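Periplasmic binding protein (Sulfurospirillum deleyianum, PDB 4PAG) is probably the solute-binding protein of an ABC importer, related to iron–vitamin B12 binding proteins, and holds a bound histidine. Local coordinates at residues T95-L100 / K118-D123; P99-K104 / N209-L214; C186-H191 / K205-S210. All blocks are in the same frame, centred on the assembly; numbering follows the deposited sequence.

Contact 1: T95-L100 / K118-D123; sequences TWDTPL and KVNIDD
D122 faces W96 and T98 with its two carboxylate oxygens, one for each. The indole NE1 of W96 donates to D122 OD1 at 3.2 Å, nearly straight and in the ring plane; OD1 receives it on its syn side, from somewhat out of the carboxylate plane, which stands 83° from the indole. The hydroxyl T98 OG1 gives its proton to the syn lone pair of D122 OD2 at 2.6 Å. W96 is also packed on both faces: the terminal methyl CD1 of I121 sits 4.2 Å from the centroid of its five-membered ring, a CH-pi contact, while T98 CG2 lies against the opposite face. W96 leaves the sheet on the V119 side; its CG is anti to the backbone N (chi1 -178°). Behind this cluster, parallel strand pairing joins the segments: V119 N bonds T95 O at 3.0 Å and D97 N bonds V119 O at 2.9 Å.

The other side is looser and wet. The D97 carboxylate crosses the K118 chain obliquely, OD2 being 3.3 Å from CE; NZ continues past it to the backbone O of V9, and D97 OD1 turns to N102. Water 2 links D97 OD2 to K118 O, and water 1 joins D97 O, N120 OD1 and I121 N, 2.8 Å from the last, where direct strand bonding has stopped. The chemistry therefore splits: a carboxylate held by two neutral donors probably helps to hold the indole's rotation, whereas the D97–K118 pair, not in direct ionic contact, probably contributes only a diffuse attraction.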
loop_
_atom_site.group_PDB
_atom_site.type_symbol
_atom_site.label_atom_id
_atom_site.label_comp_id
_atom_site.label_asym_id
_atom_site.label_seq_id
_atom_site.Cartn_x
_atom_site.Cartn_y
_atom_site.Cartn_z
ATOM N N THR A 95 2.456 -3.056 14.909
ATOM C CA THR A 95 3.062 -3.960 13.937
ATOM C C THR A 95 2.095 -4.460 12.869
ATOM O O THR A 95 0.870 -4.348 12.994
ATOM C CB THR A 95 3.732 -5.173 14.613
ATOM O OG1 THR A 95 2.743 -6.117 15.035
ATOM C CG2 THR A 95 4.555 -4.741 15.802
ATOM N N TRP A 96 2.689 -5.017 11.817
ATOM C CA TRP A 96 1.971 -5.581 10.679
ATOM C C TRP A 96 1.674 -7.064 10.956
ATOM O O TRP A 96 2.586 -7.870 11.075
ATOM C CB TRP A 96 2.858 -5.375 9.448
ATOM C CG TRP A 96 2.353 -5.821 8.121
ATOM C CD1 TRP A 96 1.133 -6.346 7.815
ATOM C CD2 TRP A 96 3.072 -5.729 6.892
ATOM N NE1 TRP A 96 1.063 -6.614 6.467
ATOM C CE2 TRP A 96 2.245 -6.247 5.881
ATOM C CE3 TRP A 96 4.357 -5.290 6.556
ATOM C CZ2 TRP A 96 2.649 -6.317 4.547
ATOM C CZ3 TRP A 96 4.759 -5.354 5.230
ATOM C CH2 TRP A 96 3.908 -5.872 4.244
ATOM N N ASP A 97 0.391 -7.397 11.101
ATOM C CA ASP A 97 -0.046 -8.763 11.415
ATOM C C ASP A 97 -0.177 -9.572 10.130
ATOM O O ASP A 97 -1.253 -9.612 9.528
ATOM C CB ASP A 97 -1.393 -8.728 12.160
ATOM C CG ASP A 97 -1.923 -10.112 12.518
ATOM O OD1 ASP A 97 -1.247 -11.127 12.247
ATOM O OD2 ASP A 97 -3.036 -10.175 13.087
ATOM N N THR A 98 0.911 -10.212 9.713
ATOM C CA THR A 98 0.893 -11.049 8.506
ATOM C C THR A 98 1.816 -12.258 8.742
ATOM O O THR A 98 2.878 -12.108 9.372
ATOM C CB THR A 98 1.267 -10.216 7.251
ATOM O OG1 THR A 98 0.975 -10.950 6.048
ATOM C CG2 THR A 98 2.730 -9.797 7.269
ATOM N N PRO A 99 1.401 -13.459 8.286
ATOM C CA PRO A 99 2.084 -14.693 8.704
ATOM C C PRO A 99 3.567 -14.773 8.380
ATOM O O PRO A 99 4.319 -15.307 9.176
ATOM C CB PRO A 99 1.320 -15.817 7.987
ATOM C CG PRO A 99 0.185 -15.189 7.271
ATOM C CD PRO A 99 0.122 -13.731 7.607
ATOM N N LEU A 100 3.993 -14.240 7.239
ATOM C CA LEU A 100 5.404 -14.268 6.880
ATOM C C LEU A 100 6.283 -13.341 7.735
ATOM O O LEU A 100 7.503 -13.461 7.688
ATOM C CB LEU A 100 5.588 -13.943 5.391
ATOM C CG LEU A 100 4.943 -14.942 4.420
ATOM C CD1 LEU A 100 4.955 -14.384 3.004
ATOM C CD2 LEU A 100 5.630 -16.298 4.458
ATOM N N LYS A 118 -0.751 -5.381 17.032
ATOM C CA LYS A 118 -0.635 -5.715 15.625
ATOM C C LYS A 118 -1.967 -5.528 14.921
ATOM O O LYS A 118 -3.029 -5.724 15.519
ATOM C CB LYS A 118 -0.087 -7.135 15.443
ATOM C CG LYS A 118 -0.972 -8.282 15.907
ATOM C CD LYS A 118 -0.186 -9.576 15.741
ATOM C CE LYS A 118 -1.065 -10.810 15.693
ATOM N NZ LYS A 118 -1.333 -11.351 17.044
ATOM N N VAL A 119 -1.900 -5.139 13.651
ATOM C CA VAL A 119 -3.096 -4.892 12.862
ATOM C C VAL A 119 -3.049 -5.683 11.559
ATOM O O VAL A 119 -1.996 -5.808 10.928
ATOM C CB VAL A 119 -3.299 -3.384 12.584
ATOM C CG1 VAL A 119 -3.422 -2.621 13.899
ATOM C CG2 VAL A 119 -2.167 -2.810 11.748
ATOM N N ASN A 120 -4.201 -6.220 11.179
ATOM C CA ASN A 120 -4.320 -7.070 10.010
ATOM C C ASN A 120 -4.825 -6.267 8.813
ATOM O O ASN A 120 -6.012 -5.968 8.715
ATOM C CB ASN A 120 -5.257 -8.240 10.318
ATOM C CG ASN A 120 -5.260 -9.285 9.222
ATOM O OD1 ASN A 120 -4.832 -9.028 8.102
ATOM N ND2 ASN A 120 -5.744 -10.469 9.543
ATOM N N ILE A 121 -3.924 -5.949 7.894
ATOM C CA ILE A 121 -4.249 -5.065 6.767
ATOM C C ILE A 121 -4.129 -5.733 5.400
ATOM O O ILE A 121 -4.185 -5.060 4.370
ATOM C CB ILE A 121 -3.348 -3.819 6.775
ATOM C CG1 ILE A 121 -1.875 -4.225 6.890
ATOM C CG2 ILE A 121 -3.743 -2.912 7.923
ATOM C CD1 ILE A 121 -0.905 -3.166 6.426
ATOM N N ASP A 122 -3.971 -7.049 5.375
ATOM C CA ASP A 122 -3.746 -7.736 4.110
ATOM C C ASP A 122 -4.965 -7.646 3.187
ATOM O O ASP A 122 -4.826 -7.367 1.995
ATOM C CB ASP A 122 -3.319 -9.175 4.356
ATOM C CG ASP A 122 -1.862 -9.283 4.824
ATOM O OD1 ASP A 122 -1.121 -8.263 4.850
ATOM O OD2 ASP A 122 -1.453 -10.398 5.164
ATOM N N ASP A 123 -6.152 -7.853 3.746
ATOM C CA ASP A 123 -7.396 -7.615 3.027
ATOM C C ASP A 123 -7.687 -6.128 3.139
ATOM O O ASP A 123 -7.888 -5.621 4.238
ATOM C CB ASP A 123 -8.536 -8.434 3.643
ATOM C CG ASP A 123 -9.824 -8.402 2.812
ATOM O OD1 ASP A 123 -10.008 -7.506 1.942
ATOM O OD2 ASP A 123 -10.671 -9.292 3.049
HETATM O O HOH W 1 -1.937 -7.848 7.645
HETATM O O HOH W 2 -4.548 -8.192 14.441
#

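Contact 2: P99-K104 / N209-L214; sequences PLLNEK and NSVVGL
L100 and V211 form the hub of this small apolar contact, where their CA atoms come within 6.1 Å. In the first turn of helix 99-112, L100 points its side chain at the loop 209-214, and several of its atoms are engaged. Its CB lies 3.8 Å from V211 CG2, and the same valine methyl also touches the backbone O of L100. Further out, CD1 rests against the peptide after S210, 3.6 Å from S210 O, while CD2 makes a looser approach to N209 O at 4.3 Å. These leucine methyls thus meet carbonyl groups rather than other methyls; S210 and N209 turn their own side chains away, so they present backbone to the helix.

One residue on, L101 starts off to the side, but its end comes round to the same valine. Its CG is anti to the carbonyl carbon (chi1 -66°), and beyond it CD2 reaches V211 CG2 at 3.9 Å, with V211 CG1 slightly farther off at 4.2 Å. The two side chains cross at about a right angle, and L101 is the buried member of the group, its other methyl packing on the indole of W96. One branch of V211, CG2, accordingly touches both consecutive leucines. From N102 onward the helix turns away from the loop.

On the loop side, a weak bond from G213 N to S210 OG, 3.1 Å long, helps to curl the backbone after V211, and V212 O is held by R271. The contact appears to be a surface meeting of two lobes: the helix belongs to a beta-alpha-beta unit on the three-stranded sheet, the loop to the part built on the four-stranded sheet, consistent with the bilobal fold of periplasmic binding proteins.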
loop_
_atom_site.group_PDB
_atom_site.type_symbol
_atom_site.label_atom_id
_atom_site.label_comp_id
_atom_site.label_asym_id
_atom_site.label_seq_id
_atom_site.Cartn_x
_atom_site.Cartn_y
_atom_site.Cartn_z
ATOM N N PRO A 99 1.401 -13.459 8.286
ATOM C CA PRO A 99 2.084 -14.693 8.704
ATOM C C PRO A 99 3.567 -14.773 8.380
ATOM O O PRO A 99 4.319 -15.307 9.176
ATOM C CB PRO A 99 1.320 -15.817 7.987
ATOM C CG PRO A 99 0.185 -15.189 7.271
ATOM C CD PRO A 99 0.122 -13.731 7.607
ATOM N N LEU A 100 3.993 -14.240 7.239
ATOM C CA LEU A 100 5.404 -14.268 6.880
ATOM C C LEU A 100 6.283 -13.341 7.735
ATOM O O LEU A 100 7.503 -13.461 7.688
ATOM C CB LEU A 100 5.588 -13.943 5.391
ATOM C CG LEU A 100 4.943 -14.942 4.420
ATOM C CD1 LEU A 100 4.955 -14.384 3.004
ATOM C CD2 LEU A 100 5.630 -16.298 4.458
ATOM N N LEU A 101 5.681 -12.431 8.506
ATOM C CA LEU A 101 6.453 -11.526 9.388
ATOM C C LEU A 101 6.264 -11.735 10.893
ATOM O O LEU A 101 7.086 -11.265 11.680
ATOM C CB LEU A 101 6.142 -10.056 9.051
ATOM C CG LEU A 101 6.603 -9.617 7.653
ATOM C CD1 LEU A 101 6.093 -8.229 7.310
ATOM C CD2 LEU A 101 8.113 -9.660 7.539
ATOM N N ASN A 102 5.203 -12.427 11.303
ATOM C CA ASN A 102 4.816 -12.443 12.722
ATOM C C ASN A 102 5.848 -13.105 13.641
ATOM O O ASN A 102 6.031 -12.655 14.765
ATOM C CB ASN A 102 3.435 -13.096 12.917
ATOM C CG ASN A 102 2.288 -12.206 12.459
ATOM O OD1 ASN A 102 2.426 -10.987 12.350
ATOM N ND2 ASN A 102 1.146 -12.816 12.194
ATOM N N GLU A 103 6.522 -14.153 13.163
ATOM C CA GLU A 103 7.483 -14.897 13.998
ATOM C C GLU A 103 8.639 -14.000 14.435
ATOM O O GLU A 103 8.860 -13.785 15.632
ATOM C CB GLU A 103 8.031 -16.131 13.257
ATOM C CG GLU A 103 8.957 -17.000 14.105
ATOM C CD GLU A 103 9.489 -18.236 13.384
ATOM O OE1 GLU A 103 9.386 -18.327 12.144
ATOM O OE2 GLU A 103 10.035 -19.126 14.067
ATOM N N LYS A 104 9.361 -13.472 13.451
ATOM C CA LYS A 104 10.512 -12.608 13.701
ATOM C C LYS A 104 10.118 -11.366 14.504
ATOM O O LYS A 104 10.857 -10.935 15.403
ATOM C CB LYS A 104 11.157 -12.212 12.367
ATOM C CG LYS A 104 12.243 -11.147 12.450
ATOM C CD LYS A 104 13.640 -11.740 12.545
ATOM C CE LYS A 104 14.703 -10.672 12.797
ATOM N NZ LYS A 104 14.553 -9.441 11.960
ATOM N N ASN A 209 5.063 -17.115 -1.126
ATOM C CA ASN A 209 5.753 -17.832 -0.049
ATOM C C ASN A 209 7.054 -17.187 0.404
ATOM O O ASN A 209 7.832 -17.810 1.111
ATOM C CB ASN A 209 5.982 -19.297 -0.449
ATOM C CG ASN A 209 7.052 -19.464 -1.508
ATOM O OD1 ASN A 209 7.371 -18.536 -2.252
ATOM N ND2 ASN A 209 7.612 -20.662 -1.585
ATOM N N SER A 210 7.290 -15.945 -0.006
ATOM C CA SER A 210 8.415 -15.156 0.493
ATOM C C SER A 210 7.891 -13.764 0.782
ATOM O O SER A 210 6.921 -13.334 0.171
ATOM C CB SER A 210 9.539 -15.087 -0.539
ATOM O OG SER A 210 9.155 -14.308 -1.668
ATOM N N VAL A 211 8.524 -13.054 1.705
ATOM C CA VAL A 211 8.088 -11.705 2.034
ATOM C C VAL A 211 8.152 -10.767 0.818
ATOM O O VAL A 211 7.216 -10.007 0.567
ATOM C CB VAL A 211 8.930 -11.117 3.186
ATOM C CG1 VAL A 211 8.591 -9.648 3.410
ATOM C CG2 VAL A 211 8.694 -11.914 4.458
ATOM N N VAL A 212 9.248 -10.810 0.066
ATOM C CA VAL A 212 9.418 -9.848 -1.037
ATOM C C VAL A 212 8.616 -10.178 -2.294
ATOM O O VAL A 212 8.370 -9.294 -3.089
ATOM C CB VAL A 212 10.895 -9.620 -1.425
ATOM C CG1 VAL A 212 11.691 -9.154 -0.215
ATOM C CG2 VAL A 212 11.515 -10.860 -2.046
ATOM N N GLY A 213 8.204 -11.434 -2.466
ATOM C CA GLY A 213 7.527 -11.857 -3.694
ATOM C C GLY A 213 8.501 -11.880 -4.860
ATOM O O GLY A 213 9.496 -12.585 -4.814
ATOM N N LEU A 214 8.227 -11.093 -5.897
ATOM C CA LEU A 214 9.099 -11.005 -7.076
ATOM C C LEU A 214 9.372 -12.377 -7.723
ATOM O O LEU A 214 10.508 -12.814 -7.850
ATOM C CB LEU A 214 10.396 -10.257 -6.733
ATOM C CG LEU A 214 10.202 -8.826 -6.206
ATOM C CD1 LEU A 214 11.522 -8.244 -5.700
ATOM C CD2 LEU A 214 9.567 -7.901 -7.247
#

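Contact 3: C186-H191 / K205-S210; sequences CDRSFH and KCVQNS
C186 and C206 are joined by a disulfide, SG to SG 2.1 Å, whose chi3 of -97° sets the two CB–S bonds nearly perpendicular, the relaxed geometry of such a bridge. Beside it, the D187 carboxylate and R188 guanidinium lie edge-on to each other in a salt bridge, NH2 to OD1 3.0 Å. That oxygen is gripped a second time from across the contact by C206 N at 2.9 Å, nearly along its C–O axis. V207 lays CG2 over one face of the guanidinium, 3.5 Å from R188 NH1, towards the rim rather than the middle. The backbones bridge once here, chiefly through Q208 N to R188 O at 2.9 Å.

Q208 has its CG anti to the backbone N (chi1 175°), and the chain, extended beyond CG, carries the NE2 end of its amide over one face of the F190 ring. Amide and ring planes are 66° apart, and NE2 stands towards the rim, 3.4 Å from F190 CZ. Both ends of the amide are used: OE1 accepts from F190 N at 2.9 Å, and NE2 donates to S210 O. An alanine in place of Q208 would probably leave F190 N and S210 O without these mates, and open a gap over the F190 ring. S189 OG, near OE1, closes an ST turn by accepting from H191 N. The chemistry thus pairs a covalent tie and a shared carboxylate oxygen at one end with an amide at the other that clamps both loops, which probably restrains two segments that lack regular structure.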
loop_
_atom_site.group_PDB
_atom_site.type_symbol
_atom_site.label_atom_id
_atom_site.label_comp_id
_atom_site.label_asym_id
_atom_site.label_seq_id
_atom_site.Cartn_x
_atom_site.Cartn_y
_atom_site.Cartn_z
ATOM N N CYS A 186 2.440 -13.536 -7.500
ATOM C CA CYS A 186 1.402 -14.551 -7.526
ATOM C C CYS A 186 0.041 -13.862 -7.478
ATOM O O CYS A 186 -0.081 -12.758 -6.941
ATOM C CB CYS A 186 1.550 -15.484 -6.319
ATOM S SG CYS A 186 3.003 -16.559 -6.366
ATOM N N ASP A 187 -0.977 -14.514 -8.037
ATOM C CA ASP A 187 -2.338 -14.008 -7.963
ATOM C C ASP A 187 -2.853 -13.934 -6.522
ATOM O O ASP A 187 -3.771 -13.178 -6.243
ATOM C CB ASP A 187 -3.293 -14.827 -8.835
ATOM C CG ASP A 187 -3.627 -16.182 -8.243
ATOM O OD1 ASP A 187 -2.713 -17.001 -8.024
ATOM O OD2 ASP A 187 -4.826 -16.430 -7.992
ATOM N N ARG A 188 -2.264 -14.718 -5.621
ATOM C CA ARG A 188 -2.542 -14.596 -4.187
ATOM C C ARG A 188 -1.275 -14.145 -3.467
ATOM O O ARG A 188 -0.382 -14.949 -3.185
ATOM C CB ARG A 188 -3.068 -15.921 -3.634
ATOM C CG ARG A 188 -4.547 -16.159 -3.949
ATOM C CD ARG A 188 -4.846 -17.639 -4.169
ATOM N NE ARG A 188 -4.203 -18.109 -5.395
ATOM C CZ ARG A 188 -3.933 -19.379 -5.696
ATOM N NH1 ARG A 188 -4.256 -20.374 -4.861
ATOM N NH2 ARG A 188 -3.328 -19.654 -6.852
ATOM N N SER A 189 -1.201 -12.846 -3.189
ATOM C CA SER A 189 -0.005 -12.228 -2.608
ATOM C C SER A 189 -0.392 -10.894 -2.019
ATOM O O SER A 189 -1.215 -10.192 -2.606
ATOM C CB SER A 189 1.050 -11.999 -3.693
ATOM O OG SER A 189 2.080 -11.111 -3.259
ATOM N N PHE A 190 0.200 -10.508 -0.887
ATOM C CA PHE A 190 -0.115 -9.185 -0.363
ATOM C C PHE A 190 0.444 -8.049 -1.235
ATOM O O PHE A 190 0.027 -6.893 -1.101
ATOM C CB PHE A 190 0.166 -9.012 1.145
ATOM C CG PHE A 190 1.604 -9.163 1.576
ATOM C CD1 PHE A 190 2.587 -8.266 1.174
ATOM C CD2 PHE A 190 1.947 -10.141 2.510
ATOM C CE1 PHE A 190 3.894 -8.386 1.630
ATOM C CE2 PHE A 190 3.250 -10.263 2.970
ATOM C CZ PHE A 190 4.229 -9.381 2.526
ATOM N N HIS A 191 1.340 -8.383 -2.155
ATOM C CA HIS A 191 1.857 -7.407 -3.118
ATOM C C HIS A 191 0.935 -7.129 -4.310
ATOM O O HIS A 191 1.049 -6.070 -4.928
ATOM C CB HIS A 191 3.222 -7.860 -3.624
ATOM C CG HIS A 191 4.287 -7.823 -2.574
ATOM N ND1 HIS A 191 4.713 -6.648 -1.994
ATOM C CD2 HIS A 191 5.000 -8.812 -1.988
ATOM C CE1 HIS A 191 5.656 -6.915 -1.105
ATOM N NE2 HIS A 191 5.848 -8.221 -1.084
ATOM N N LYS A 205 -0.398 -17.650 -11.620
ATOM C CA LYS A 205 -1.183 -18.337 -10.589
ATOM C C LYS A 205 -0.293 -19.090 -9.599
ATOM O O LYS A 205 0.367 -20.061 -9.962
ATOM C CB LYS A 205 -2.170 -19.319 -11.231
ATOM C CG LYS A 205 -3.040 -18.729 -12.333
ATOM C CD LYS A 205 -3.896 -17.588 -11.815
ATOM C CE LYS A 205 -5.041 -17.252 -12.752
ATOM N NZ LYS A 205 -5.780 -16.057 -12.248
ATOM N N CYS A 206 -0.282 -18.633 -8.354
ATOM C CA CYS A 206 0.442 -19.305 -7.260
ATOM C C CYS A 206 0.093 -18.597 -5.957
ATOM O O CYS A 206 -0.709 -17.659 -5.960
ATOM C CB CYS A 206 1.969 -19.297 -7.474
ATOM S SG CYS A 206 2.693 -17.732 -8.050
ATOM N N VAL A 207 0.679 -19.057 -4.852
ATOM C CA VAL A 207 0.529 -18.405 -3.549
ATOM C C VAL A 207 1.896 -17.906 -3.090
ATOM O O VAL A 207 2.876 -18.653 -3.065
ATOM C CB VAL A 207 -0.069 -19.354 -2.480
ATOM C CG1 VAL A 207 -0.189 -18.651 -1.132
ATOM C CG2 VAL A 207 -1.440 -19.849 -2.913
ATOM N N GLN A 208 1.947 -16.637 -2.708
ATOM C CA GLN A 208 3.165 -16.022 -2.189
ATOM C C GLN A 208 3.769 -16.830 -1.042
ATOM O O GLN A 208 3.075 -17.169 -0.090
ATOM C CB GLN A 208 2.825 -14.627 -1.679
ATOM C CG GLN A 208 3.964 -13.883 -1.001
ATOM C CD GLN A 208 3.498 -12.595 -0.356
ATOM O OE1 GLN A 208 2.294 -12.356 -0.210
ATOM N NE2 GLN A 208 4.456 -11.755 0.045
ATOM N N ASN A 209 5.063 -17.115 -1.126
ATOM C CA ASN A 209 5.753 -17.832 -0.049
ATOM C C ASN A 209 7.054 -17.187 0.404
ATOM O O ASN A 209 7.832 -17.810 1.111
ATOM C CB ASN A 209 5.982 -19.297 -0.449
ATOM C CG ASN A 209 7.052 -19.464 -1.508
ATOM O OD1 ASN A 209 7.371 -18.536 -2.252
ATOM N ND2 ASN A 209 7.612 -20.662 -1.585
ATOM N N SER A 210 7.290 -15.945 -0.006
ATOM C CA SER A 210 8.415 -15.156 0.493
ATOM C C SER A 210 7.891 -13.764 0.782
ATOM O O SER A 210 6.921 -13.334 0.171
ATOM C CB SER A 210 9.539 -15.087 -0.539
ATOM O OG SER A 210 9.155 -14.308 -1.668
#

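How the contacts relate
Contacts 1 and 3 are partly buried, whereas contact 2 is a surface patch. Contact 1 binds a strand pair of the three-stranded sheet, with indole, carboxylate and water; contact 3 ties two irregular loops, relying on a disulfide, a salt bridge and a glutamine amide. Contact 2 is apolar and shares its ends with both: P99 and L100 with contact 1, N209 and S210 with contact 3. The three also touch directly. F190 of contact 3 packs its ring on W96 and its CD2 near T98 of contact 1, and H191 NE2 is hydrogen-bonded to V211 O of contact 2, so the polar contacts 1 and 3 both adjoin the apolar contact 2.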